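Local coordinates for protein putative acyl-CoA thioester hydrolase (Yersinia pestis KIM10+, PDB 5DM5) that probably hydrolyses acyl-CoA thioesters to free coenzyme A and a carboxylic acid, working as a hexamer of hot-dog-fold subunits, at residues B[22-27]-B[84-89]; B[28-33]-B[78-83]; B[61-66]-B[130-135]; B[68-73]-B[124-129]; B[101-106]-B[117-122]. All coordinates share one frame; numbering follows the deposited sequence.

Interaction 1: B[22-27]-B[84-89]; sequences LVLRTL and VCCYAR
Leu22 and Tyr87 face each other across the antiparallel pair of strands 22-27 and 84-89, at one margin of the hot-dog sheet within this chain. A classic beta bulge interrupts the pairing: Val23 and Leu24 both stand opposite Cys86, whose carbonyl O takes a firm bond from Val23 N (2.8 Å) and a weak one from Leu24 N. Beyond the bulge the ladder is regular, with Cys86 N bound to Leu24 O and a reciprocal pair between Thr26 and Val84. The tightly packed part is the side carrying Leu24, Cys86 and Val84, which is turned to helix 43-60. There CB of Leu24 meets CB of Cys86 at 3.7 Å, and Val23 CG2 rests on Ala88 CB at 3.8 Å. Leu24 also touches Gln47 and Ile50 of the helix, and the hydroxyl of Thr26 is hydrogen-bonded to Gln47. On the other side Arg25 and Cys85 are buried too, and it is the Leu22-Tyr87 end that stays partly exposed. With its CG anti to the backbone N (chi1 177°), Leu22 sends CD1 over one face of the Tyr87 ring, 4.0 Å from the centroid, as a CH-pi contact. A second subunit comes against this margin: Val23 O accepts a hydrogen bond from Arg25 NH1 of that subunit, and the reciprocal bond is weak. Within the chain the extended Arg25 side chain passes over Cys85, its CG 3.7 Å from SG, and the sulphur sits over the centre of the guanidinium face, 3.8 Å from CZ.

Interaction 2: B[28-33]-B[78-83]; sequences AMPADT and VAVGDV
Ala28 is gripped through its backbone by segment 78-83. Its N donates a nearly straight hydrogen bond to Asp82 O (2.6 Å, 167° at the hydrogen), and its O accepts one from Gly81 N (2.9 Å). Within 78-83, Asp82 OD2 takes the N-H of Ala79 from above the carboxylate plane at 3.3 Å, bracing the bend across which Ala28 lies; Asp82 OD1 has a weak bond to Ser110. These links carry the pairing of strands 21-27 and 83-93 beyond the regular sheet, joining the loop that leads to helix 43-60 of the hot-dog fold to the connection between strands 64-74 and 83-93. Apolar contacts centre on Val80, whose two methyls have different partners. CG1, anti to the backbone N (chi1 -179°), lies 3.8 Å from Pro30 CD, the two side chains crossing at about a right angle. CG2 meets Thr33 across another near-perpendicular crossing, 3.8 Å from the Thr33 CG2 methyl. Ala28 points its CB into the bend, 4.2 Å from Val78 CG1. Ile39 touches Ala28, Thr33 and Val80, while Pro30, in the type II turn from Met29 to Asp32, packs on Asn34 of a third subunit.

Interaction 3: B[61-66]-B[130-135]; sequences QGRVVT and VDDAGK
Arg63 makes the first contact with segment 130-135, through both its backbone and its side chain. Its carbonyl O accepts the N-H of Val130 at 2.9 Å. The same oxygen takes a weak bond from Arg137 NH2, while Arg137 NE is hydrogen-bonded to Val130 O, so this one arginine bridges both sides of the junction. The Arg63 side chain leaves with CG anti to the carbonyl carbon (chi1 -66°) and then runs extended to NE, which carries its guanidinium to Asp132, face toward the carboxylate. There OD1 of Asp132 lies over one face of the guanidinium, 3.2 Å from NH1, with the two planes 73° apart. This salt bridge is one of charges alone, since no N-H points at the oxygen. Arg63 NE instead donates to Asn36 OD1 of a fourth subunit, so the head group is shared between the Asp132 turn and an intersubunit hydrogen bond. Val64 turns its side chain away; the chain runs on here as strand 64-74, the outermost strand of the hot-dog sheet on this side of the chain, just after helix 43-60. After strand 118-129 the chain makes a type I beta turn from Asp131 to Gly134, with Asp132 at the second position. Val65 then points back across the junction. Its CG2 meets CG2 of Val130 at 3.8 Å, the two side chains crossing at about a right angle, and its backbone bonds to Val128 to take up the ladder proper.

Interaction 4: B[68-73]-B[124-129]; sequences RVDGMT and VFTYVA
Arg68 and Thr126 form a hydrogen-bonded antiparallel pair that satisfies both backbone groups of each residue. Arg68 N donates to Thr126 O at 3.1 Å, and Thr126 N returns the bond to Arg68 O at 2.9 Å. Two residues on, Asp70 N reaches Val124 O at 2.8 Å, and Val124 N gives Asp70 O a bond of 2.9 Å. The Asp70 carboxylate turns back along its own strand, where OD1 forms a salt bridge with Arg68 NE at 3.3 Å. This ladder joins strands 64-74 and 118-129 of the hot-dog sheet. Strand 64-74 is outermost only within its own chain: Val69, Met72 and Thr73 pair with an antiparallel strand of a fourth subunit, which continues the sheet and takes up further backbone groups. Between the two bonded pairs, Val69 and Phe125 project together to the side of helix 43-60. Val69 CG1 sits over one face of the Phe125 ring, 3.9 Å from its centroid and 21° off the normal, while Met48 of the helix also packs on Phe125. Beyond it, the Tyr127 hydroxyl is hydrogen-bonded to Asp49 O.

Interaction 5: B[101-106]-B[117-122]; sequences NIEVWV and RYRATE
Trp105 lays its indole against Arg119: CB of Arg119 sits over the centre of one face, 3.5 Å from the centroid of the six-membered ring. At the indole edge, near the ring plane, is the Glu103 carboxylate, whose OE1 accepts the NE1 hydrogen at 2.9 Å and holds the ring in its rotation. The guanidinium of Arg119, its chain bent at chi3 (56°), is inclined 35° to the indole, with the carboxyl carbon of Glu103 near its own edge. On the opposite side of the sheet, Val106 CB lies over a face of the Tyr118 ring, 4.2 Å from the centroid, toward the rim. Tyr118 CG stands between the backbone N and the carbonyl carbon (chi1 68°), which brings the ring beside Val106, and its hydroxyl is hydrogen-bonded to Pro77 O. Strands 97-106 and 118-129 form a beta hairpin in the middle of the hot-dog sheet. Ala120 and Thr121 both face Val104, a classic beta bulge. Thr121 N bonds to Val104 O at 3.0 Å; Ala120 N also points there, but is modelled too close for its length to be trusted. Val104 N binds Thr121 O, and Val106 and Tyr118 exchange a reciprocal pair. Thr121 and Val104 lean on Met48 of helix 43-60. On the Trp105 side, Arg119 NH1 makes a salt bridge with Glu122 OE1. The Glu103 and Glu122 side chains lie side by side; although the exact place of the Glu122 carboxylate is doubtful, Arg119 would probably offset their like charges.

In the fold
Interactions 1, 5 and 4 follow one another across a single antiparallel sheet ordered 21-27, 83-93, 97-106, 118-129, 64-74. The centres of interactions 1 and 5 are about 8 Å apart, and those of interactions 5 and 4 about 15 Å apart. Interactions 2 and 3 lie on opposite sides of the chain's centre, about 32 Å apart between centres. Along the chain interaction 2 is nested within the loop closed by interaction 1, while interaction 5 is nested within interaction 4 and that within interaction 3. Interactions 1 and 4 cross, weaving early and late strands into one hot-dog sheet alongside helix 43-60. Its two outermost strands each meet another subunit, consistent with hexamer assembly.

Interaction 1: B[22-27]-B[84-89]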
# COMPACT_ATOMS: atom_id res chain seq x y z
N LEU B 22 18.15 10.69 -15.59
CA LEU B 22 17.51 9.72 -14.72
C LEU B 22 16.51 10.45 -13.85
O LEU B 22 16.88 11.21 -12.99
CB LEU B 22 18.53 9.01 -13.84
CG LEU B 22 17.99 8.01 -12.81
CD1 LEU B 22 17.22 6.89 -13.47
CD2 LEU B 22 19.11 7.47 -11.99
N VAL B 23 15.24 10.25 -14.13
CA VAL B 23 14.20 10.88 -13.34
C VAL B 23 13.65 9.95 -12.25
O VAL B 23 13.19 10.41 -11.21
CB VAL B 23 13.09 11.37 -14.25
CG1 VAL B 23 13.51 12.66 -14.93
CG2 VAL B 23 12.74 10.31 -15.28
N LEU B 24 13.64 8.64 -12.51
CA LEU B 24 13.13 7.68 -11.54
C LEU B 24 13.97 6.41 -11.45
O LEU B 24 14.43 5.91 -12.46
CB LEU B 24 11.69 7.35 -11.88
CG LEU B 24 10.69 7.44 -10.75
CD1 LEU B 24 9.39 7.03 -11.34
CD2 LEU B 24 11.06 6.48 -9.65
N ARG B 25 14.20 5.91 -10.25
CA ARG B 25 15.00 4.71 -10.12
C ARG B 25 14.49 3.83 -8.99
O ARG B 25 14.78 4.08 -7.83
CB ARG B 25 16.43 5.11 -9.86
CG ARG B 25 17.47 4.17 -10.37
CD ARG B 25 18.81 4.75 -10.04
NE ARG B 25 19.84 4.33 -10.97
CZ ARG B 25 20.49 3.18 -10.91
NH1 ARG B 25 20.15 2.28 -10.00
NH2 ARG B 25 21.42 2.91 -11.79
N THR B 26 13.74 2.78 -9.30
CA THR B 26 13.17 1.98 -8.23
C THR B 26 13.47 0.50 -8.41
O THR B 26 14.03 0.09 -9.41
CB THR B 26 11.62 2.20 -8.11
OG1 THR B 26 11.00 2.06 -9.38
CG2 THR B 26 11.32 3.58 -7.58
N LEU B 27 13.15 -0.29 -7.39
CA LEU B 27 13.36 -1.73 -7.40
C LEU B 27 12.07 -2.46 -7.74
O LEU B 27 11.00 -2.06 -7.28
CB LEU B 27 13.88 -2.18 -6.05
CG LEU B 27 14.18 -3.66 -5.95
CD1 LEU B 27 15.41 -3.96 -6.77
CD2 LEU B 27 14.38 -4.09 -4.52
N VAL B 84 14.63 -0.92 -11.72
CA VAL B 84 13.90 -0.25 -12.79
C VAL B 84 14.29 1.22 -12.87
O VAL B 84 14.06 1.97 -11.93
CB VAL B 84 12.37 -0.34 -12.55
CG1 VAL B 84 11.60 0.41 -13.62
CG2 VAL B 84 11.91 -1.80 -12.44
N CYS B 85 14.89 1.63 -13.99
CA CYS B 85 15.35 3.01 -14.17
C CYS B 85 14.58 3.80 -15.24
O CYS B 85 14.30 3.26 -16.31
CB CYS B 85 16.84 3.03 -14.53
SG CYS B 85 17.88 2.08 -13.44
N CYS B 86 14.19 5.04 -14.94
CA CYS B 86 13.58 5.96 -15.92
C CYS B 86 14.52 7.07 -16.36
O CYS B 86 15.05 7.78 -15.53
CB CYS B 86 12.33 6.67 -15.41
SG CYS B 86 10.82 5.76 -15.23
N TYR B 87 14.71 7.21 -17.65
CA TYR B 87 15.49 8.29 -18.21
C TYR B 87 14.58 9.12 -19.12
O TYR B 87 14.07 8.63 -20.11
CB TYR B 87 16.72 7.75 -18.97
CG TYR B 87 17.75 7.12 -18.07
CD1 TYR B 87 18.89 7.82 -17.70
CD2 TYR B 87 17.58 5.85 -17.57
CE1 TYR B 87 19.84 7.27 -16.87
CE2 TYR B 87 18.53 5.28 -16.72
CZ TYR B 87 19.65 6.00 -16.38
OH TYR B 87 20.60 5.45 -15.54
N ALA B 88 14.38 10.38 -18.79
CA ALA B 88 13.47 11.20 -19.57
C ALA B 88 14.25 12.21 -20.38
O ALA B 88 15.26 12.72 -19.92
CB ALA B 88 12.49 11.88 -18.68
N ARG B 89 13.81 12.46 -21.61
CA ARG B 89 14.44 13.47 -22.43
C ARG B 89 13.41 14.36 -23.04
O ARG B 89 12.63 13.88 -23.84
CB ARG B 89 15.17 12.86 -23.61
CG ARG B 89 15.99 11.71 -23.32
CD ARG B 89 16.13 10.89 -24.55
NE ARG B 89 16.17 11.73 -25.74
CZ ARG B 89 16.14 11.23 -26.97
NH1 ARG B 89 16.10 9.92 -27.16
NH2 ARG B 89 16.16 12.04 -28.01

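Interaction 2: B[28-33]-B[78-83]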
# COMPACT_ATOMS: atom_id res chain seq x y z
N ALA B 28 12.13 -3.51 -8.54
CA ALA B 28 10.93 -4.27 -8.87
C ALA B 28 10.47 -5.04 -7.64
O ALA B 28 11.12 -5.98 -7.20
CB ALA B 28 11.18 -5.19 -10.03
N MET B 29 9.36 -4.59 -7.06
CA MET B 29 8.80 -5.17 -5.83
C MET B 29 7.72 -6.25 -6.04
O MET B 29 7.03 -6.26 -7.05
CB MET B 29 8.21 -4.05 -4.98
CG MET B 29 9.19 -3.00 -4.45
SD MET B 29 10.42 -3.57 -3.26
CE MET B 29 9.34 -4.14 -1.94
N PRO B 30 7.59 -7.13 -5.05
CA PRO B 30 6.47 -8.07 -5.00
C PRO B 30 5.21 -7.32 -4.64
O PRO B 30 5.29 -6.23 -4.09
CB PRO B 30 6.87 -9.02 -3.87
CG PRO B 30 7.79 -8.23 -3.03
CD PRO B 30 8.56 -7.37 -3.98
N ALA B 31 4.07 -7.89 -4.99
CA ALA B 31 2.75 -7.28 -4.84
C ALA B 31 2.45 -6.40 -6.04
O ALA B 31 1.33 -5.91 -6.19
CB ALA B 31 2.66 -6.49 -3.55
N ASP B 32 3.45 -6.23 -6.89
CA ASP B 32 3.33 -5.59 -8.18
C ASP B 32 3.57 -6.70 -9.18
O ASP B 32 3.97 -6.44 -10.31
CB ASP B 32 4.38 -4.49 -8.34
CG ASP B 32 4.14 -3.31 -7.42
OD1 ASP B 32 2.99 -2.85 -7.31
OD2 ASP B 32 5.10 -2.84 -6.80
N THR B 33 3.39 -7.94 -8.74
CA THR B 33 3.74 -9.08 -9.54
C THR B 33 2.47 -9.75 -10.07
O THR B 33 1.36 -9.48 -9.61
CB THR B 33 4.61 -10.03 -8.69
OG1 THR B 33 5.67 -9.26 -8.12
CG2 THR B 33 5.20 -11.14 -9.51
N VAL B 78 10.37 -7.77 -17.06
CA VAL B 78 11.17 -7.44 -15.86
C VAL B 78 10.81 -8.37 -14.72
O VAL B 78 9.65 -8.51 -14.39
CB VAL B 78 10.94 -6.01 -15.36
CG1 VAL B 78 11.81 -5.72 -14.15
CG2 VAL B 78 11.18 -5.01 -16.47
N ALA B 79 11.79 -8.90 -14.03
CA ALA B 79 11.47 -9.81 -12.96
C ALA B 79 11.47 -9.03 -11.67
O ALA B 79 11.70 -7.83 -11.67
CB ALA B 79 12.45 -10.97 -12.89
N VAL B 80 11.10 -9.70 -10.60
CA VAL B 80 11.10 -9.10 -9.28
C VAL B 80 12.53 -9.13 -8.74
O VAL B 80 13.27 -10.09 -8.98
CB VAL B 80 10.12 -9.82 -8.36
CG1 VAL B 80 10.11 -9.18 -6.99
CG2 VAL B 80 8.73 -9.76 -8.95
N GLY B 81 12.94 -8.06 -8.08
CA GLY B 81 14.27 -7.97 -7.50
C GLY B 81 15.26 -7.28 -8.41
O GLY B 81 16.46 -7.23 -8.13
N ASP B 82 14.75 -6.73 -9.51
CA ASP B 82 15.57 -6.02 -10.47
C ASP B 82 15.38 -4.52 -10.33
O ASP B 82 14.31 -4.09 -9.89
CB ASP B 82 15.22 -6.45 -11.90
CG ASP B 82 15.43 -7.95 -12.15
OD1 ASP B 82 16.16 -8.58 -11.37
OD2 ASP B 82 14.89 -8.47 -13.14
N VAL B 83 16.39 -3.74 -10.71
CA VAL B 83 16.31 -2.27 -10.63
C VAL B 83 15.73 -1.65 -11.89
O VAL B 83 16.28 -1.81 -12.98
CB VAL B 83 17.68 -1.64 -10.36
CG1 VAL B 83 17.56 -0.13 -10.27
CG2 VAL B 83 18.25 -2.19 -9.07

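Interaction 3: B[61-66]-B[130-135]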
# COMPACT_ATOMS: atom_id res chain seq x y z
N GLN B 61 8.33 24.80 -14.37
CA GLN B 61 8.34 25.52 -13.09
C GLN B 61 6.96 25.63 -12.50
O GLN B 61 6.63 26.63 -11.86
CB GLN B 61 8.96 26.91 -13.23
CG GLN B 61 10.40 26.90 -13.68
CD GLN B 61 10.97 28.29 -13.77
OE1 GLN B 61 10.43 29.24 -13.21
NE2 GLN B 61 12.09 28.42 -14.47
N GLY B 62 6.13 24.63 -12.76
CA GLY B 62 4.78 24.60 -12.26
C GLY B 62 4.08 23.33 -12.65
O GLY B 62 4.70 22.38 -13.09
N ARG B 63 2.76 23.36 -12.57
CA ARG B 63 1.95 22.17 -12.78
C ARG B 63 1.86 21.75 -14.23
O ARG B 63 1.78 22.57 -15.13
CB ARG B 63 0.54 22.39 -12.18
CG ARG B 63 0.53 22.53 -10.64
CD ARG B 63 -0.83 22.96 -10.03
NE ARG B 63 -0.88 22.78 -8.57
CZ ARG B 63 -0.30 23.57 -7.66
NH1 ARG B 63 0.43 24.62 -8.04
NH2 ARG B 63 -0.42 23.30 -6.37
N VAL B 64 1.91 20.43 -14.43
CA VAL B 64 1.76 19.82 -15.73
C VAL B 64 0.75 18.68 -15.62
O VAL B 64 0.40 18.26 -14.52
CB VAL B 64 3.08 19.25 -16.28
CG1 VAL B 64 4.14 20.33 -16.33
CG2 VAL B 64 3.56 18.11 -15.42
N VAL B 65 0.30 18.18 -16.76
CA VAL B 65 -0.66 17.09 -16.81
C VAL B 65 -0.31 16.17 -17.99
O VAL B 65 0.02 16.66 -19.07
CB VAL B 65 -2.10 17.65 -16.93
CG1 VAL B 65 -3.07 16.56 -17.28
CG2 VAL B 65 -2.53 18.34 -15.64
N THR B 66 -0.33 14.86 -17.80
CA THR B 66 -0.06 13.97 -18.93
C THR B 66 -1.24 14.13 -19.85
O THR B 66 -2.37 14.11 -19.38
CB THR B 66 0.07 12.48 -18.55
OG1 THR B 66 0.82 12.32 -17.34
CG2 THR B 66 0.74 11.69 -19.70
N VAL B 130 -0.12 23.62 -16.99
CA VAL B 130 -1.44 24.14 -16.69
C VAL B 130 -1.41 24.90 -15.39
O VAL B 130 -0.46 24.80 -14.62
CB VAL B 130 -2.53 23.03 -16.58
CG1 VAL B 130 -2.61 22.20 -17.85
CG2 VAL B 130 -2.29 22.15 -15.35
N ASP B 131 -2.44 25.70 -15.17
CA ASP B 131 -2.65 26.38 -13.91
C ASP B 131 -3.43 25.53 -12.88
O ASP B 131 -3.72 24.35 -13.11
CB ASP B 131 -3.41 27.67 -14.17
CG ASP B 131 -4.62 27.45 -15.06
OD1 ASP B 131 -5.29 26.40 -14.94
OD2 ASP B 131 -4.91 28.33 -15.90
N ASP B 132 -3.77 26.15 -11.75
CA ASP B 132 -4.58 25.51 -10.70
C ASP B 132 -6.00 25.27 -11.13
O ASP B 132 -6.74 24.53 -10.49
CB ASP B 132 -4.56 26.31 -9.41
CG ASP B 132 -3.20 26.33 -8.78
OD1 ASP B 132 -2.28 25.74 -9.39
OD2 ASP B 132 -3.07 26.84 -7.66
N ALA B 133 -6.41 25.96 -12.17
CA ALA B 133 -7.73 25.75 -12.72
C ALA B 133 -7.56 24.87 -13.95
O ALA B 133 -8.33 24.96 -14.91
CB ALA B 133 -8.39 27.07 -13.08
N GLY B 134 -6.52 24.03 -13.93
CA GLY B 134 -6.25 23.09 -15.00
C GLY B 134 -6.16 23.66 -16.39
O GLY B 134 -6.23 22.92 -17.37
N LYS B 135 -5.98 24.96 -16.51
CA LYS B 135 -5.97 25.54 -17.83
C LYS B 135 -4.53 25.71 -18.22
O LYS B 135 -3.68 25.97 -17.39
CB LYS B 135 -6.70 26.89 -17.84
CG LYS B 135 -8.15 26.78 -17.44
CD LYS B 135 -8.80 28.14 -17.24
CE LYS B 135 -10.25 27.97 -16.79
NZ LYS B 135 -10.94 29.26 -16.51

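Interaction 4: B[68-73]-B[124-129]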
# COMPACT_ATOMS: atom_id res chain seq x y z
N ARG B 68 -1.05 12.78 -23.38
CA ARG B 68 -0.97 11.83 -24.47
C ARG B 68 0.17 10.85 -24.19
O ARG B 68 1.10 11.19 -23.50
CB ARG B 68 -0.75 12.61 -25.77
CG ARG B 68 -0.82 11.88 -27.09
CD ARG B 68 -0.60 12.94 -28.17
NE ARG B 68 -0.89 12.49 -29.53
CZ ARG B 68 -2.08 12.58 -30.11
NH1 ARG B 68 -3.10 13.11 -29.45
NH2 ARG B 68 -2.24 12.15 -31.35
N VAL B 69 0.05 9.62 -24.65
CA VAL B 69 1.15 8.66 -24.55
C VAL B 69 1.30 8.02 -25.91
O VAL B 69 0.34 7.49 -26.48
CB VAL B 69 0.91 7.58 -23.51
CG1 VAL B 69 2.13 6.68 -23.47
CG2 VAL B 69 0.69 8.20 -22.17
N ASP B 70 2.49 8.09 -26.48
CA ASP B 70 2.64 7.68 -27.85
C ASP B 70 3.57 6.47 -27.99
O ASP B 70 4.61 6.41 -27.34
CB ASP B 70 3.22 8.86 -28.63
CG ASP B 70 2.32 10.08 -28.61
OD1 ASP B 70 1.11 9.93 -28.90
OD2 ASP B 70 2.81 11.17 -28.21
N GLY B 71 3.21 5.53 -28.85
CA GLY B 71 4.12 4.48 -29.24
C GLY B 71 4.82 3.69 -28.15
O GLY B 71 6.05 3.57 -28.16
N MET B 72 4.07 3.19 -27.19
CA MET B 72 4.69 2.35 -26.17
C MET B 72 4.89 0.91 -26.61
O MET B 72 3.98 0.30 -27.16
CB MET B 72 3.88 2.37 -24.88
CG MET B 72 4.48 1.46 -23.82
SD MET B 72 4.91 2.39 -22.36
CE MET B 72 3.33 3.16 -22.06
N THR B 73 6.08 0.39 -26.41
CA THR B 73 6.38 -0.97 -26.80
C THR B 73 6.97 -1.69 -25.62
O THR B 73 7.82 -1.15 -24.94
CB THR B 73 7.36 -1.03 -27.97
OG1 THR B 73 6.94 -0.12 -28.99
CG2 THR B 73 7.41 -2.43 -28.53
N VAL B 124 6.75 7.77 -25.92
CA VAL B 124 6.85 9.21 -26.07
C VAL B 124 5.65 9.90 -25.44
O VAL B 124 4.55 9.96 -25.98
CB VAL B 124 6.98 9.59 -27.55
CG1 VAL B 124 7.12 11.10 -27.69
CG2 VAL B 124 8.18 8.89 -28.16
N PHE B 125 5.91 10.48 -24.28
CA PHE B 125 4.91 11.08 -23.43
C PHE B 125 4.63 12.54 -23.68
O PHE B 125 5.55 13.29 -23.93
CB PHE B 125 5.35 10.89 -21.99
CG PHE B 125 4.99 9.55 -21.45
CD1 PHE B 125 5.56 8.42 -21.97
CD2 PHE B 125 4.10 9.44 -20.41
CE1 PHE B 125 5.23 7.21 -21.49
CE2 PHE B 125 3.77 8.23 -19.91
CZ PHE B 125 4.33 7.10 -20.45
N THR B 126 3.38 12.96 -23.56
CA THR B 126 3.05 14.37 -23.79
C THR B 126 2.34 14.98 -22.59
O THR B 126 1.21 14.57 -22.25
CB THR B 126 2.12 14.54 -25.01
OG1 THR B 126 2.62 13.82 -26.14
CG2 THR B 126 1.96 16.01 -25.33
N TYR B 127 3.00 15.98 -21.99
CA TYR B 127 2.49 16.68 -20.79
C TYR B 127 2.19 18.12 -21.14
O TYR B 127 2.68 18.63 -22.14
CB TYR B 127 3.50 16.69 -19.63
CG TYR B 127 3.96 15.36 -19.10
CD1 TYR B 127 3.41 14.80 -17.97
CD2 TYR B 127 4.97 14.68 -19.74
CE1 TYR B 127 3.84 13.59 -17.50
CE2 TYR B 127 5.41 13.47 -19.28
CZ TYR B 127 4.85 12.93 -18.17
OH TYR B 127 5.31 11.70 -17.73
N VAL B 128 1.43 18.79 -20.28
CA VAL B 128 1.07 20.18 -20.54
C VAL B 128 1.10 21.14 -19.32
O VAL B 128 0.41 20.89 -18.34
CB VAL B 128 -0.33 20.23 -21.15
CG1 VAL B 128 -0.88 21.65 -21.14
CG2 VAL B 128 -0.32 19.65 -22.56
N ALA B 129 1.86 22.23 -19.38
CA ALA B 129 1.87 23.16 -18.25
C ALA B 129 0.51 23.84 -18.14
O ALA B 129 0.07 24.54 -19.04
CB ALA B 129 2.96 24.17 -18.40

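Interaction 5: B[101-106]-B[117-122]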
# COMPACT_ATOMS: atom_id res chain seq x y z
N ASN B 101 10.58 11.97 -24.52
CA ASN B 101 10.83 10.57 -24.78
C ASN B 101 11.38 9.93 -23.52
O ASN B 101 12.43 10.32 -23.03
CB ASN B 101 11.84 10.40 -25.92
CG ASN B 101 11.98 8.94 -26.36
OD1 ASN B 101 11.15 8.43 -27.12
ND2 ASN B 101 12.97 8.25 -25.82
N ILE B 102 10.70 8.89 -23.05
CA ILE B 102 10.99 8.22 -21.78
C ILE B 102 11.45 6.80 -21.97
O ILE B 102 10.79 6.02 -22.67
CB ILE B 102 9.75 8.23 -20.86
CG1 ILE B 102 9.36 9.68 -20.55
CG2 ILE B 102 10.04 7.49 -19.57
CD1 ILE B 102 8.13 9.84 -19.66
N GLU B 103 12.54 6.46 -21.29
CA GLU B 103 13.19 5.17 -21.41
C GLU B 103 13.19 4.39 -20.10
O GLU B 103 13.57 4.94 -19.08
CB GLU B 103 14.65 5.42 -21.83
CG GLU B 103 14.84 6.33 -23.07
CD GLU B 103 16.31 6.59 -23.40
OE1 GLU B 103 17.20 6.06 -22.71
OE2 GLU B 103 16.57 7.34 -24.36
N VAL B 104 12.89 3.10 -20.13
CA VAL B 104 12.91 2.30 -18.91
C VAL B 104 13.87 1.16 -19.12
O VAL B 104 13.62 0.26 -19.95
CB VAL B 104 11.53 1.74 -18.52
CG1 VAL B 104 11.66 0.82 -17.33
CG2 VAL B 104 10.60 2.84 -18.19
N TRP B 105 14.94 1.19 -18.35
CA TRP B 105 16.03 0.24 -18.43
C TRP B 105 16.08 -0.58 -17.16
O TRP B 105 15.62 -0.12 -16.14
CB TRP B 105 17.37 0.97 -18.63
CG TRP B 105 17.51 1.78 -19.92
CD1 TRP B 105 16.90 2.98 -20.21
CD2 TRP B 105 18.31 1.47 -21.07
NE1 TRP B 105 17.27 3.42 -21.46
CE2 TRP B 105 18.13 2.51 -22.01
CE3 TRP B 105 19.16 0.40 -21.40
CZ2 TRP B 105 18.77 2.51 -23.25
CZ3 TRP B 105 19.79 0.41 -22.63
CH2 TRP B 105 19.59 1.46 -23.54
N VAL B 106 16.60 -1.79 -17.19
CA VAL B 106 16.74 -2.52 -15.94
C VAL B 106 18.23 -2.57 -15.61
O VAL B 106 19.03 -2.95 -16.45
CB VAL B 106 16.19 -3.94 -16.02
CG1 VAL B 106 16.37 -4.64 -14.70
CG2 VAL B 106 14.72 -3.91 -16.43
N ARG B 117 22.46 -4.59 -18.27
CA ARG B 117 21.49 -3.55 -18.22
C ARG B 117 20.81 -3.60 -19.55
O ARG B 117 21.45 -3.79 -20.58
CB ARG B 117 22.13 -2.20 -18.00
CG ARG B 117 22.90 -2.05 -16.70
CD ARG B 117 23.43 -0.65 -16.68
NE ARG B 117 23.39 -0.09 -18.02
CZ ARG B 117 23.20 1.20 -18.30
NH1 ARG B 117 23.02 2.07 -17.31
NH2 ARG B 117 23.17 1.61 -19.56
N TYR B 118 19.50 -3.46 -19.54
CA TYR B 118 18.79 -3.51 -20.78
C TYR B 118 17.54 -2.68 -20.64
O TYR B 118 16.96 -2.60 -19.56
CB TYR B 118 18.45 -4.95 -21.16
CG TYR B 118 17.43 -5.62 -20.27
CD1 TYR B 118 16.07 -5.45 -20.51
CD2 TYR B 118 17.81 -6.45 -19.22
CE1 TYR B 118 15.11 -6.04 -19.72
CE2 TYR B 118 16.84 -7.06 -18.42
CZ TYR B 118 15.49 -6.84 -18.69
OH TYR B 118 14.50 -7.41 -17.94
N ARG B 119 17.15 -2.05 -21.74
CA ARG B 119 15.93 -1.25 -21.77
C ARG B 119 14.71 -2.12 -21.89
O ARG B 119 14.67 -3.02 -22.73
CB ARG B 119 16.00 -0.24 -22.90
CG ARG B 119 14.82 0.70 -22.96
CD ARG B 119 15.10 1.76 -23.99
NE ARG B 119 15.39 1.19 -25.29
CZ ARG B 119 15.70 1.93 -26.35
NH1 ARG B 119 15.74 3.24 -26.24
NH2 ARG B 119 15.96 1.34 -27.52
N ALA B 120 13.74 -1.91 -21.01
CA ALA B 120 12.56 -2.75 -20.97
C ALA B 120 11.31 -2.06 -21.55
O ALA B 120 10.34 -2.73 -21.90
CB ALA B 120 12.30 -3.21 -19.56
N THR B 121 11.28 -0.73 -21.57
CA THR B 121 10.13 -0.06 -22.18
C THR B 121 10.49 1.31 -22.68
O THR B 121 11.30 1.97 -22.08
CB THR B 121 8.98 0.08 -21.20
OG1 THR B 121 8.64 -1.21 -20.69
CG2 THR B 121 7.77 0.64 -21.89
N GLU B 122 9.93 1.76 -23.78
CA GLU B 122 10.17 3.14 -24.12
C GLU B 122 8.92 3.71 -24.73
O GLU B 122 8.16 2.99 -25.37
CB GLU B 122 11.39 3.32 -25.02
CG GLU B 122 11.57 4.77 -25.45
CD GLU B 122 12.79 5.00 -26.29
OE1 GLU B 122 13.44 4.02 -26.70
OE2 GLU B 122 13.11 6.19 -26.54